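Side-chain contacts in oxidoreductase, zinc-binding dehydrogenase family (Myxococcus xanthus, PDB 5K1S), which is a zinc-containing medium-chain reductase involved in an alternative de novo route to isovaleryl coenzyme A: residues C57-I62 with G66-T71; R100-Q105 with A312-A317; T190-G195 with S199-A204; A229-V234 with R245-G250; A340-R345 with L355-P360. One frame throughout, in Å; residues are numbered along the deposited sequence.

In the fold
Along the chain, contact 1 closes first; contact 2 opens next, joining strand 100-103 to helix 311-323, and closes only after contacts 3 and 4, which are nested in its loop; contact 5 follows near the C-terminus. Contacts 3 and 4 share the six-stranded parallel sheet of the Rossmann domain, touch through Val201 and Ala229, and have centres about 15 Å apart. Contacts 1 and 5, centres about 16 Å apart, meet where Asp60 and Val61 pack on His343; contacts 2 and 5 reach the same mixed sheet. The centres of contacts 1 and 4 are about 37 Å apart. The set thus spans a zinc-carrying catalytic domain and a probable nucleotide-binding domain, the two-part plan of medium-chain dehydrogenases.

Contact 1. Residues C57-I62 with G66-T71; sequences CYHDVI and GNLPRT. With ZN (zinc ion), chain F.
Ile62 meets Asn67 and Leu68 where helix 58-64 ends in a Schellman motif and the chain turns back along the helix. Gly66 adopts a positive phi of 84°, at which a CB would jam against the preceding carbonyl, so glycine suits it. The next residue closes the motif: Asn67 N donates to Ile62 O at 3.3 Å. Packing is closest around the CG2 branch of Ile62, left anti to the backbone N by a chi1 of -55° for CG1; it reaches Leu68 CD2 at 3.4 Å, with Asn67 CB beside it at 3.5 Å. A branched residue serves well here, since CG2 makes the closest side-chain contacts while the end of the chain leads away. The His59 side is looser: Leu68 CD1 approaches CE1 of that ring obliquely at 4.1 Å, and the imidazole NE2 is hydrogen-bonded to Glu132 OE2. Asn67 sits on the exposed surface; of its side chain, CB meets Ile62. At the opposite end of the helix, Cys57 and Asp60 make a capping box, Asp60 OD2 taking the Cys57 N-H from above the carboxylate plane. Cys57 also binds the zinc ion held with His79 and Cys166, its SG lying 2.5 Å from the metal.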
# COMPACT_ATOMS: atom_id res chain seq x y z
N CYS A 57 -26.38 1.76 -7.47
CA CYS A 57 -25.22 1.67 -6.60
C CYS A 57 -25.41 2.61 -5.41
O CYS A 57 -25.92 3.72 -5.57
CB CYS A 57 -23.95 2.03 -7.37
SG CYS A 57 -22.45 2.01 -6.38
N TYR A 58 -25.00 2.15 -4.22
CA TYR A 58 -25.16 2.98 -3.03
C TYR A 58 -24.51 4.35 -3.22
O TYR A 58 -24.93 5.33 -2.60
CB TYR A 58 -24.57 2.29 -1.81
CG TYR A 58 -24.77 3.06 -0.53
CD1 TYR A 58 -25.96 2.98 0.18
CD2 TYR A 58 -23.77 3.89 -0.03
CE1 TYR A 58 -26.15 3.69 1.34
CE2 TYR A 58 -23.95 4.61 1.14
CZ TYR A 58 -25.15 4.51 1.82
OH TYR A 58 -25.33 5.22 2.98
N HIS A 59 -23.48 4.42 -4.06
CA HIS A 59 -22.94 5.71 -4.48
C HIS A 59 -24.06 6.65 -4.91
O HIS A 59 -24.02 7.85 -4.62
CB HIS A 59 -21.95 5.48 -5.63
CG HIS A 59 -21.20 6.70 -6.05
ND1 HIS A 59 -20.04 7.11 -5.43
CD2 HIS A 59 -21.42 7.58 -7.05
CE1 HIS A 59 -19.59 8.21 -6.02
NE2 HIS A 59 -20.41 8.51 -7.01
N ASP A 60 -25.08 6.11 -5.60
CA ASP A 60 -26.20 6.93 -6.04
C ASP A 60 -26.97 7.51 -4.86
O ASP A 60 -27.49 8.62 -4.93
CB ASP A 60 -27.14 6.11 -6.92
CG ASP A 60 -26.46 5.58 -8.17
OD1 ASP A 60 -25.48 6.22 -8.64
OD2 ASP A 60 -26.90 4.54 -8.69
N VAL A 61 -27.08 6.74 -3.77
CA VAL A 61 -27.73 7.24 -2.56
C VAL A 61 -27.00 8.47 -2.05
O VAL A 61 -27.60 9.53 -1.81
CB VAL A 61 -27.81 6.14 -1.49
CG1 VAL A 61 -28.39 6.69 -0.19
CG2 VAL A 61 -28.63 4.96 -1.99
N ILE A 62 -25.68 8.35 -1.86
CA ILE A 62 -24.89 9.48 -1.39
C ILE A 62 -25.08 10.67 -2.31
O ILE A 62 -25.28 11.80 -1.87
CB ILE A 62 -23.40 9.07 -1.28
CG1 ILE A 62 -23.24 7.83 -0.40
CG2 ILE A 62 -22.58 10.22 -0.72
CD1 ILE A 62 -21.85 7.22 -0.45
N GLY A 66 -27.01 14.97 -1.83
CA GLY A 66 -26.21 16.17 -1.98
C GLY A 66 -24.81 16.06 -1.44
O GLY A 66 -24.11 17.08 -1.37
N ASN A 67 -24.37 14.86 -1.06
CA ASN A 67 -23.05 14.67 -0.46
C ASN A 67 -21.96 14.44 -1.50
O ASN A 67 -20.83 14.11 -1.12
CB ASN A 67 -23.10 13.50 0.53
CG ASN A 67 -23.95 13.82 1.75
OD1 ASN A 67 -23.97 14.96 2.22
ND2 ASN A 67 -24.64 12.82 2.27
N LEU A 68 -22.27 14.60 -2.78
CA LEU A 68 -21.25 14.67 -3.83
C LEU A 68 -21.15 16.12 -4.29
O LEU A 68 -22.09 16.62 -4.92
CB LEU A 68 -21.59 13.75 -5.00
CG LEU A 68 -21.11 12.30 -4.88
CD1 LEU A 68 -19.59 12.21 -4.95
CD2 LEU A 68 -21.62 11.67 -3.61
N PRO A 69 -20.06 16.83 -4.00
CA PRO A 69 -20.08 18.30 -4.19
C PRO A 69 -20.33 18.74 -5.62
O PRO A 69 -20.97 19.78 -5.82
CB PRO A 69 -18.69 18.73 -3.71
CG PRO A 69 -18.19 17.61 -2.87
CD PRO A 69 -18.76 16.37 -3.48
N ARG A 70 -19.86 18.00 -6.61
CA ARG A 70 -19.94 18.45 -7.99
C ARG A 70 -21.26 18.13 -8.67
O ARG A 70 -21.47 18.54 -9.82
CB ARG A 70 -18.78 17.86 -8.80
CG ARG A 70 -17.42 18.40 -8.39
CD ARG A 70 -16.36 18.18 -9.45
NE ARG A 70 -16.06 16.76 -9.64
CZ ARG A 70 -15.16 16.09 -8.94
NH1 ARG A 70 -14.96 14.80 -9.19
NH2 ARG A 70 -14.46 16.68 -7.98
N THR A 71 -22.17 17.43 -8.00
CA THR A 71 -23.50 17.22 -8.55
C THR A 71 -24.35 18.47 -8.35
O THR A 71 -24.20 19.20 -7.36
CB THR A 71 -24.18 16.02 -7.89
OG1 THR A 71 -23.26 14.92 -7.83
CG2 THR A 71 -25.41 15.59 -8.69
ZN ZN F . -20.89 2.32 -8.30

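Contact 2. Residues R100-Q105 with A312-A317; sequences RAATLQ and AELDEA
Leu314 reaches out from helix 311-323 and lays one methyl, CD2, against the end of strand 100-103. Its first torsion carries CG anti to the backbone N (chi1 178°), which swings the branch off the helix surface toward the strand. The second torsion, 57° for CD1, turns the other branch, CD2, out nearly anti to CA, toward Ala102 and Leu104. There Leu314 CD2 lies 3.3 Å from Ala102 O. The same methyl is 3.6 Å from Leu104 CD2. Leu104 answers with the other common leucine shape: CG is anti to the carbonyl carbon (chi1 -72°), and although its CB does not point at the helix, the end of the chain bends nearer. Its CD2 then lies alongside Leu314 CB as well, at 3.7 Å, the two leucines sliding past each other in opposite directions. In the medium-chain dehydrogenase fold, this places a helix that follows the last strand of the Rossmann sheet, 302-305, against the mixed sheet of the catalytic domain. Alanine fits position 102 because its small CB faces the helix and lets the leucine methyl approach the backbone carbonyl; that same residue pairs through its backbone with Gly150. Thr103 turns its side chain away from the helix, where OG1 is hydrogen-bonded to Ala81 N and His79 O, so a polar residue is well placed on that side while Thr103 O merely passes Leu314 CD2 at 3.9 Å. Flanking Leu314 on the helix, Glu313 turns instead to helix 165-178, its OE2 bonded to His173 ND1 and Thr177 OG1.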
# COMPACT_ATOMS: atom_id res chain seq x y z
N ARG A 100 -23.11 -2.43 -28.47
CA ARG A 100 -23.58 -2.65 -27.11
C ARG A 100 -22.53 -2.14 -26.14
O ARG A 100 -21.38 -2.61 -26.16
CB ARG A 100 -23.87 -4.13 -26.87
CG ARG A 100 -24.80 -4.76 -27.90
CD ARG A 100 -24.75 -6.27 -27.85
NE ARG A 100 -25.06 -6.79 -26.52
CZ ARG A 100 -26.29 -7.04 -26.08
NH1 ARG A 100 -27.34 -6.82 -26.86
NH2 ARG A 100 -26.47 -7.51 -24.85
N ALA A 101 -22.91 -1.19 -25.28
CA ALA A 101 -21.95 -0.50 -24.43
C ALA A 101 -22.42 -0.49 -22.98
O ALA A 101 -23.60 -0.68 -22.68
CB ALA A 101 -21.73 0.94 -24.91
N ALA A 102 -21.47 -0.24 -22.08
CA ALA A 102 -21.74 -0.08 -20.66
C ALA A 102 -20.82 1.00 -20.12
O ALA A 102 -19.62 0.99 -20.39
CB ALA A 102 -21.54 -1.38 -19.89
N THR A 103 -21.39 1.94 -19.36
CA THR A 103 -20.64 3.09 -18.89
C THR A 103 -19.74 2.74 -17.72
O THR A 103 -20.06 1.87 -16.89
CB THR A 103 -21.59 4.22 -18.47
OG1 THR A 103 -22.47 3.74 -17.44
CG2 THR A 103 -22.41 4.71 -19.65
N LEU A 104 -18.59 3.42 -17.65
CA LEU A 104 -17.74 3.37 -16.48
C LEU A 104 -18.34 4.23 -15.37
O LEU A 104 -19.43 4.79 -15.51
CB LEU A 104 -16.33 3.85 -16.83
CG LEU A 104 -15.45 2.94 -17.68
CD1 LEU A 104 -14.20 3.68 -18.12
CD2 LEU A 104 -15.06 1.69 -16.92
N GLN A 105 -17.62 4.35 -14.26
CA GLN A 105 -18.04 5.24 -13.19
C GLN A 105 -17.64 6.68 -13.49
O GLN A 105 -18.47 7.60 -13.41
CB GLN A 105 -17.45 4.78 -11.86
CG GLN A 105 -17.91 3.39 -11.43
CD GLN A 105 -16.77 2.45 -11.09
OE1 GLN A 105 -15.60 2.77 -11.32
NE2 GLN A 105 -17.10 1.29 -10.56
N ALA A 312 -10.34 -0.76 -20.12
CA ALA A 312 -9.90 -2.12 -20.41
C ALA A 312 -10.43 -3.11 -19.39
O ALA A 312 -10.86 -4.21 -19.74
CB ALA A 312 -8.37 -2.17 -20.46
N GLU A 313 -10.42 -2.73 -18.11
CA GLU A 313 -10.89 -3.63 -17.06
C GLU A 313 -12.37 -3.93 -17.22
O GLU A 313 -12.82 -5.06 -17.00
CB GLU A 313 -10.61 -3.02 -15.69
CG GLU A 313 -9.13 -2.88 -15.37
CD GLU A 313 -8.87 -1.84 -14.30
OE1 GLU A 313 -9.83 -1.20 -13.83
OE2 GLU A 313 -7.69 -1.65 -13.94
N LEU A 314 -13.17 -2.92 -17.60
CA LEU A 314 -14.59 -3.16 -17.80
C LEU A 314 -14.83 -4.07 -19.00
O LEU A 314 -15.67 -4.98 -18.93
CB LEU A 314 -15.33 -1.83 -17.99
CG LEU A 314 -16.83 -1.94 -18.27
CD1 LEU A 314 -17.54 -2.71 -17.16
CD2 LEU A 314 -17.45 -0.56 -18.45
N ASP A 315 -14.11 -3.85 -20.10
CA ASP A 315 -14.20 -4.76 -21.24
C ASP A 315 -13.91 -6.19 -20.81
O ASP A 315 -14.60 -7.13 -21.22
CB ASP A 315 -13.24 -4.33 -22.35
CG ASP A 315 -13.72 -3.09 -23.09
OD1 ASP A 315 -14.94 -2.86 -23.16
OD2 ASP A 315 -12.86 -2.35 -23.61
N GLU A 316 -12.88 -6.38 -19.97
CA GLU A 316 -12.56 -7.71 -19.48
C GLU A 316 -13.61 -8.22 -18.51
O GLU A 316 -14.01 -9.39 -18.57
CB GLU A 316 -11.18 -7.69 -18.81
CG GLU A 316 -10.72 -9.04 -18.28
CD GLU A 316 -10.55 -10.08 -19.38
OE1 GLU A 316 -10.62 -9.71 -20.57
OE2 GLU A 316 -10.35 -11.27 -19.04
N ALA A 317 -14.07 -7.36 -17.60
CA ALA A 317 -15.11 -7.76 -16.65
C ALA A 317 -16.38 -8.18 -17.38
O ALA A 317 -16.97 -9.22 -17.07
CB ALA A 317 -15.39 -6.62 -15.67

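Contact 3. Residues T190-G195 with S199-A204; sequences TGASGG and SSVQLA
Gly195 O and Ser199 N, 3.4 Å apart, form a weak i to i+4 hydrogen bond in the first turn of helix 195-206, straight at 166°, just after a type I turn that runs from Gly191 to Gly194 and places Gly194 at the N-cap. That turn is closed by Gly194 N donating to Gly191 O at 3.0 Å. The side-chain contact joins the turn before the helix to Val201, two residues beyond Ser199. Ala192 CB rests against Val201 CG2 at 4.1 Å, a contact between a single methyl and a single branch. In Val201, CG1 takes the place anti to the backbone N (chi1 170°), which leaves CG2 beside that N and facing the loop. The same valine touches Val211, and Ala192 touches Ala213, so both help pack the loop and helix onto strand 210-215. Ser199 brings a small polar group to a buried place: its OG is hydrogen-bonded to Thr168 OG1 on helix 165-178, while its CB passes Gly195 O at 3.9 Å. Glycine suits position 191 through its positive phi of 53°; the bare helix start at Gly194 and Gly195 is consistent with close approach of a nucleotide, as in relatives. This strand, glycine-rich turn and helix is the dinucleotide-binding arrangement of the Rossmann fold, and it probably receives NADP. The chemistry agrees: the Ala192-Val201 methyl contact packs the turn against its own helix, while amides at the beginning of a helix, with its partial positive charge, would probably attract the phosphates of a bound nucleotide.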
# COMPACT_ATOMS: atom_id res chain seq x y z
N THR A 190 -12.52 -10.05 2.69
CA THR A 190 -13.50 -9.60 3.66
C THR A 190 -14.73 -9.07 2.93
O THR A 190 -14.67 -8.69 1.76
CB THR A 190 -12.92 -8.51 4.56
OG1 THR A 190 -12.65 -7.33 3.80
CG2 THR A 190 -11.63 -8.99 5.21
N GLY A 191 -15.85 -9.06 3.64
CA GLY A 191 -17.11 -8.67 3.01
C GLY A 191 -17.39 -9.45 1.75
O GLY A 191 -17.95 -8.90 0.79
N ALA A 192 -17.02 -10.73 1.73
CA ALA A 192 -17.15 -11.53 0.51
C ALA A 192 -18.60 -11.62 0.06
O ALA A 192 -18.87 -11.80 -1.13
CB ALA A 192 -16.57 -12.92 0.74
N SER A 193 -19.55 -11.51 0.99
CA SER A 193 -20.97 -11.63 0.64
C SER A 193 -21.48 -10.46 -0.18
O SER A 193 -22.59 -10.54 -0.72
CB SER A 193 -21.80 -11.78 1.91
OG SER A 193 -21.55 -10.71 2.81
N GLY A 194 -20.71 -9.38 -0.30
CA GLY A 194 -21.13 -8.22 -1.06
C GLY A 194 -20.95 -8.41 -2.55
O GLY A 194 -20.47 -9.43 -3.05
N GLY A 195 -21.36 -7.37 -3.29
CA GLY A 195 -21.26 -7.42 -4.74
C GLY A 195 -19.83 -7.52 -5.22
O GLY A 195 -19.50 -8.33 -6.09
N SER A 199 -17.74 -11.20 -6.77
CA SER A 199 -16.96 -11.18 -8.01
C SER A 199 -15.50 -11.49 -7.74
O SER A 199 -14.85 -12.20 -8.52
CB SER A 199 -17.11 -9.83 -8.71
OG SER A 199 -18.43 -9.66 -9.19
N SER A 200 -14.95 -10.96 -6.64
CA SER A 200 -13.55 -11.23 -6.31
C SER A 200 -13.33 -12.71 -6.02
O SER A 200 -12.35 -13.30 -6.47
CB SER A 200 -13.13 -10.37 -5.12
OG SER A 200 -13.27 -8.99 -5.42
N VAL A 201 -14.24 -13.32 -5.25
CA VAL A 201 -14.13 -14.75 -4.95
C VAL A 201 -14.01 -15.54 -6.24
O VAL A 201 -13.08 -16.33 -6.44
CB VAL A 201 -15.34 -15.21 -4.11
CG1 VAL A 201 -15.37 -16.74 -4.00
CG2 VAL A 201 -15.29 -14.59 -2.73
N GLN A 202 -14.98 -15.36 -7.15
CA GLN A 202 -14.95 -16.08 -8.42
C GLN A 202 -13.67 -15.79 -9.18
O GLN A 202 -13.00 -16.71 -9.67
CB GLN A 202 -16.17 -15.70 -9.26
CG GLN A 202 -17.51 -15.99 -8.61
CD GLN A 202 -18.67 -15.58 -9.49
OE1 GLN A 202 -19.10 -16.33 -10.37
NE2 GLN A 202 -19.18 -14.37 -9.27
N LEU A 203 -13.31 -14.51 -9.29
CA LEU A 203 -12.14 -14.14 -10.09
C LEU A 203 -10.87 -14.74 -9.50
O LEU A 203 -9.97 -15.16 -10.24
CB LEU A 203 -12.04 -12.62 -10.18
CG LEU A 203 -11.01 -12.05 -11.16
CD1 LEU A 203 -11.25 -12.56 -12.58
CD2 LEU A 203 -11.05 -10.53 -11.13
N ALA A 204 -10.77 -14.79 -8.17
CA ALA A 204 -9.60 -15.39 -7.54
C ALA A 204 -9.56 -16.89 -7.79
O ALA A 204 -8.54 -17.43 -8.24
CB ALA A 204 -9.61 -15.10 -6.04

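Contact 4. Residues A229-V234 with R245-G250; sequences ADEVIV and RKRTQG
Arg247 supplies the side chain with which residues 245-250 meet the strand, facing Glu231, Val232 and Ile233. The two residues before it, Arg245 and Lys246, belong to the last turn of helix 240-247, which brings Arg247 round to face the sheet. With CG anti to the carbonyl carbon (chi1 -73°) and the chain extended from CG to NE, this arginine spans the gap between helix and strand. Its CD passes Glu231 CB at 4.0 Å, and its guanidinium lies face-on to Ile233: CG1 sits 3.5 Å from NH1, offset toward the rim, and CD1 is 3.8 Å from the same nitrogen. Val232 O lies over the same face, 3.9 Å from NH2. Glu231 OE1 stands at the edge, 4.2 Å from Arg247 NE and so beyond a salt bridge, with the two planar groups turned 49° apart; the glutamate's OE2 is instead paired with Arg210. Arg247 NH1 also makes a long, weak ion pair with Asp243 OD1. An alanine in place of Arg247 would probably strip Ile233 CG1 of its flat cover and remove a second positive charge near Glu231, which would keep Arg210. The setting is the edge of the Rossmann sheet: strand 231-234 is outermost within the chain, and helix 240-247 lies on the crossover that returns to strand 253-258 beyond the first strand, 186-190. Next, Thr248 leaves the helix, and its OG1 is hydrogen-bonded to Val244 O and Gly252 N, a hydroxyl suited to bridging a helix end and the turn after it.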
# COMPACT_ATOMS: atom_id res chain seq x y z
N ALA A 229 -15.33 -20.32 -3.16
CA ALA A 229 -14.53 -20.12 -1.96
C ALA A 229 -14.16 -21.47 -1.35
O ALA A 229 -15.03 -22.30 -1.08
CB ALA A 229 -15.29 -19.27 -0.94
N ASP A 230 -12.86 -21.68 -1.13
CA ASP A 230 -12.40 -22.93 -0.53
C ASP A 230 -12.67 -22.98 0.96
O ASP A 230 -12.94 -24.06 1.51
CB ASP A 230 -10.91 -23.13 -0.80
CG ASP A 230 -10.36 -24.39 -0.15
OD1 ASP A 230 -11.07 -25.43 -0.18
OD2 ASP A 230 -9.24 -24.35 0.38
N GLU A 231 -12.58 -21.84 1.64
CA GLU A 231 -12.83 -21.77 3.08
C GLU A 231 -13.67 -20.54 3.36
O GLU A 231 -13.56 -19.51 2.68
CB GLU A 231 -11.52 -21.70 3.87
CG GLU A 231 -10.49 -22.75 3.48
CD GLU A 231 -10.90 -24.16 3.85
OE1 GLU A 231 -11.81 -24.31 4.69
OE2 GLU A 231 -10.32 -25.11 3.30
N VAL A 232 -14.52 -20.64 4.38
CA VAL A 232 -15.39 -19.55 4.81
C VAL A 232 -15.31 -19.43 6.32
O VAL A 232 -15.29 -20.44 7.03
CB VAL A 232 -16.85 -19.76 4.36
CG1 VAL A 232 -17.69 -18.54 4.70
CG2 VAL A 232 -16.91 -20.05 2.86
N ILE A 233 -15.25 -18.19 6.81
CA ILE A 233 -15.16 -17.91 8.24
C ILE A 233 -16.25 -16.90 8.58
O ILE A 233 -16.43 -15.91 7.88
CB ILE A 233 -13.78 -17.36 8.63
CG1 ILE A 233 -12.69 -18.39 8.32
CG2 ILE A 233 -13.75 -16.98 10.12
CD1 ILE A 233 -11.27 -17.88 8.52
N VAL A 234 -16.98 -17.17 9.66
CA VAL A 234 -18.00 -16.27 10.17
C VAL A 234 -17.39 -15.47 11.32
O VAL A 234 -16.92 -16.05 12.30
CB VAL A 234 -19.25 -17.04 10.63
CG1 VAL A 234 -20.33 -16.07 11.10
CG2 VAL A 234 -19.77 -17.93 9.52
N ARG A 245 -4.99 -18.24 10.39
CA ARG A 245 -3.73 -18.91 10.70
C ARG A 245 -3.95 -20.38 11.01
O ARG A 245 -3.04 -21.20 10.81
CB ARG A 245 -3.04 -18.21 11.87
N LYS A 246 -5.14 -20.74 11.48
CA LYS A 246 -5.47 -22.15 11.70
C LYS A 246 -5.78 -22.85 10.39
O LYS A 246 -5.32 -23.97 10.15
CB LYS A 246 -6.65 -22.27 12.66
CG LYS A 246 -6.25 -22.61 14.09
CD LYS A 246 -7.40 -22.39 15.06
CE LYS A 246 -7.05 -22.89 16.45
NZ LYS A 246 -8.03 -22.43 17.47
N ARG A 247 -6.57 -22.21 9.52
CA ARG A 247 -6.93 -22.81 8.24
C ARG A 247 -5.81 -22.73 7.21
O ARG A 247 -5.93 -23.35 6.15
CB ARG A 247 -8.18 -22.12 7.68
CG ARG A 247 -9.46 -22.49 8.41
CD ARG A 247 -10.67 -21.78 7.82
NE ARG A 247 -11.93 -22.31 8.34
CZ ARG A 247 -12.45 -21.98 9.52
NH1 ARG A 247 -11.83 -21.13 10.32
NH2 ARG A 247 -13.61 -22.52 9.90
N THR A 248 -4.73 -22.00 7.49
CA THR A 248 -3.60 -21.88 6.58
C THR A 248 -2.35 -22.56 7.14
O THR A 248 -1.23 -22.24 6.71
CB THR A 248 -3.31 -20.41 6.28
OG1 THR A 248 -2.99 -19.72 7.50
CG2 THR A 248 -4.51 -19.75 5.62
N GLN A 249 -2.51 -23.49 8.08
CA GLN A 249 -1.38 -24.20 8.68
C GLN A 249 -0.42 -23.22 9.34
O GLN A 249 0.80 -23.41 9.33
CB GLN A 249 -0.66 -25.06 7.65
CG GLN A 249 -1.56 -26.02 6.89
CD GLN A 249 -2.19 -25.39 5.66
OE1 GLN A 249 -1.56 -24.61 4.96
NE2 GLN A 249 -3.45 -25.73 5.40
N GLY A 250 -0.96 -22.16 9.93
CA GLY A 250 -0.15 -21.17 10.62
C GLY A 250 0.74 -20.33 9.73
O GLY A 250 1.57 -19.59 10.24

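Contact 5. Residues A340-R345 with L355-P360; sequences AKAHFR and LVLVPP
Ala342 and Arg345 on helix 339-347 face Leu355 and Leu357 on strand 354-358, the apolar contacts being made by leucine methyls. Ala342 CB lies 4.2 Å from Leu357 CD2 and 4.5 Å from Leu355 CD1, so one small methyl is set between two larger side chains that project from the same side of the strand. The segment axes come to 9.6 Å, running antiparallel at 175°. Alanine suits this place because its small CB fits between Leu355 and Leu357 and lets Leu355 CD1 come to a backbone atom, Ala342 O, at 3.6 Å. The second kind of contact is aliphatic against a flat cation: Leu355 CD2 sits over one face of the Arg345 guanidinium, 3.7 Å from CZ and offset toward the rim. Arg345 gets there by bending at its third torsion (chi3 58°), which folds the guanidinium over the leucine, and the Arg345 side chain also touches Thr331 and Asp332 of strand 330-335. That strand, the helix and strand 354-358 form a beta-alpha-beta crossover, its two strands parallel neighbours in the mixed sheet. Leu355 and Leu357 further touch Val56 on strand 46-56, just before zinc ligand Cys57. Chemically, the leucines shield the sheet with hydrocarbon, while the partly exposed arginine offers a flat surface to a methyl; stacking on that face does not compete with hydrogen bonding, because the N-H groups point outward in the guanidinium plane.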
# COMPACT_ATOMS: atom_id res chain seq x y z
N ALA A 340 -37.17 5.65 -6.47
CA ALA A 340 -37.27 5.96 -5.05
C ALA A 340 -37.36 4.69 -4.22
O ALA A 340 -36.61 4.51 -3.25
CB ALA A 340 -38.47 6.87 -4.79
N LYS A 341 -38.27 3.79 -4.59
CA LYS A 341 -38.39 2.52 -3.88
C LYS A 341 -37.06 1.77 -3.87
O LYS A 341 -36.69 1.17 -2.86
CB LYS A 341 -39.48 1.66 -4.52
CG LYS A 341 -40.84 2.34 -4.60
CD LYS A 341 -41.92 1.36 -5.05
CE LYS A 341 -43.28 2.04 -5.16
NZ LYS A 341 -44.36 1.07 -5.49
N ALA A 342 -36.34 1.80 -5.00
CA ALA A 342 -35.06 1.09 -5.07
C ALA A 342 -34.08 1.62 -4.03
O ALA A 342 -33.45 0.84 -3.32
CB ALA A 342 -34.48 1.23 -6.48
N HIS A 343 -33.95 2.94 -3.93
CA HIS A 343 -33.04 3.52 -2.95
C HIS A 343 -33.47 3.17 -1.53
O HIS A 343 -32.64 2.83 -0.69
CB HIS A 343 -32.97 5.04 -3.12
CG HIS A 343 -32.18 5.47 -4.31
ND1 HIS A 343 -31.47 6.65 -4.35
CD2 HIS A 343 -31.98 4.86 -5.50
CE1 HIS A 343 -30.87 6.76 -5.52
NE2 HIS A 343 -31.16 5.68 -6.24
N PHE A 344 -34.77 3.28 -1.25
CA PHE A 344 -35.26 2.92 0.08
C PHE A 344 -34.85 1.50 0.44
O PHE A 344 -34.32 1.25 1.53
CB PHE A 344 -36.78 3.08 0.14
CG PHE A 344 -37.35 2.96 1.52
CD1 PHE A 344 -37.61 1.72 2.08
CD2 PHE A 344 -37.63 4.09 2.27
CE1 PHE A 344 -38.13 1.61 3.35
CE2 PHE A 344 -38.15 3.99 3.54
CZ PHE A 344 -38.40 2.74 4.08
N ARG A 345 -35.08 0.55 -0.47
CA ARG A 345 -34.63 -0.82 -0.24
C ARG A 345 -33.13 -0.86 0.03
O ARG A 345 -32.67 -1.49 0.99
CB ARG A 345 -34.96 -1.69 -1.45
CG ARG A 345 -36.44 -1.99 -1.63
CD ARG A 345 -36.67 -2.91 -2.82
NE ARG A 345 -35.94 -4.17 -2.68
CZ ARG A 345 -35.87 -5.10 -3.63
NH1 ARG A 345 -36.47 -4.93 -4.80
NH2 ARG A 345 -35.18 -6.22 -3.40
N LEU A 355 -29.56 -4.35 -7.47
CA LEU A 355 -30.81 -3.85 -8.03
C LEU A 355 -30.54 -3.18 -9.37
O LEU A 355 -29.45 -2.64 -9.61
CB LEU A 355 -31.47 -2.85 -7.08
CG LEU A 355 -31.86 -3.40 -5.71
CD1 LEU A 355 -32.30 -2.27 -4.79
CD2 LEU A 355 -32.97 -4.44 -5.84
N VAL A 356 -31.53 -3.23 -10.25
CA VAL A 356 -31.41 -2.71 -11.61
C VAL A 356 -32.67 -1.93 -11.95
O VAL A 356 -33.78 -2.40 -11.70
CB VAL A 356 -31.18 -3.84 -12.63
CG1 VAL A 356 -31.09 -3.27 -14.04
CG2 VAL A 356 -29.91 -4.61 -12.29
N LEU A 357 -32.49 -0.74 -12.52
CA LEU A 357 -33.60 0.06 -13.03
C LEU A 357 -33.71 -0.14 -14.53
O LEU A 357 -32.72 0.02 -15.26
CB LEU A 357 -33.40 1.54 -12.70
CG LEU A 357 -33.44 1.91 -11.22
CD1 LEU A 357 -33.09 3.37 -11.02
CD2 LEU A 357 -34.81 1.60 -10.61
N VAL A 358 -34.90 -0.50 -14.99
CA VAL A 358 -35.17 -0.76 -16.40
C VAL A 358 -36.03 0.39 -16.93
O VAL A 358 -37.20 0.51 -16.55
CB VAL A 358 -35.88 -2.11 -16.59
CG1 VAL A 358 -36.09 -2.39 -18.07
CG2 VAL A 358 -35.08 -3.23 -15.94
N PRO A 359 -35.50 1.25 -17.80
CA PRO A 359 -36.33 2.32 -18.35
C PRO A 359 -37.43 1.75 -19.23
O PRO A 359 -37.28 0.66 -19.80
CB PRO A 359 -35.33 3.16 -19.17
CG PRO A 359 -33.98 2.78 -18.67
CD PRO A 359 -34.10 1.35 -18.25
N PRO A 360 -38.55 2.46 -19.36
CA PRO A 360 -39.60 1.99 -20.28
C PRO A 360 -39.18 2.16 -21.73
O PRO A 360 -38.20 2.85 -22.05
CB PRO A 360 -40.79 2.89 -19.93
CG PRO A 360 -40.18 4.13 -19.40
CD PRO A 360 -38.92 3.71 -18.69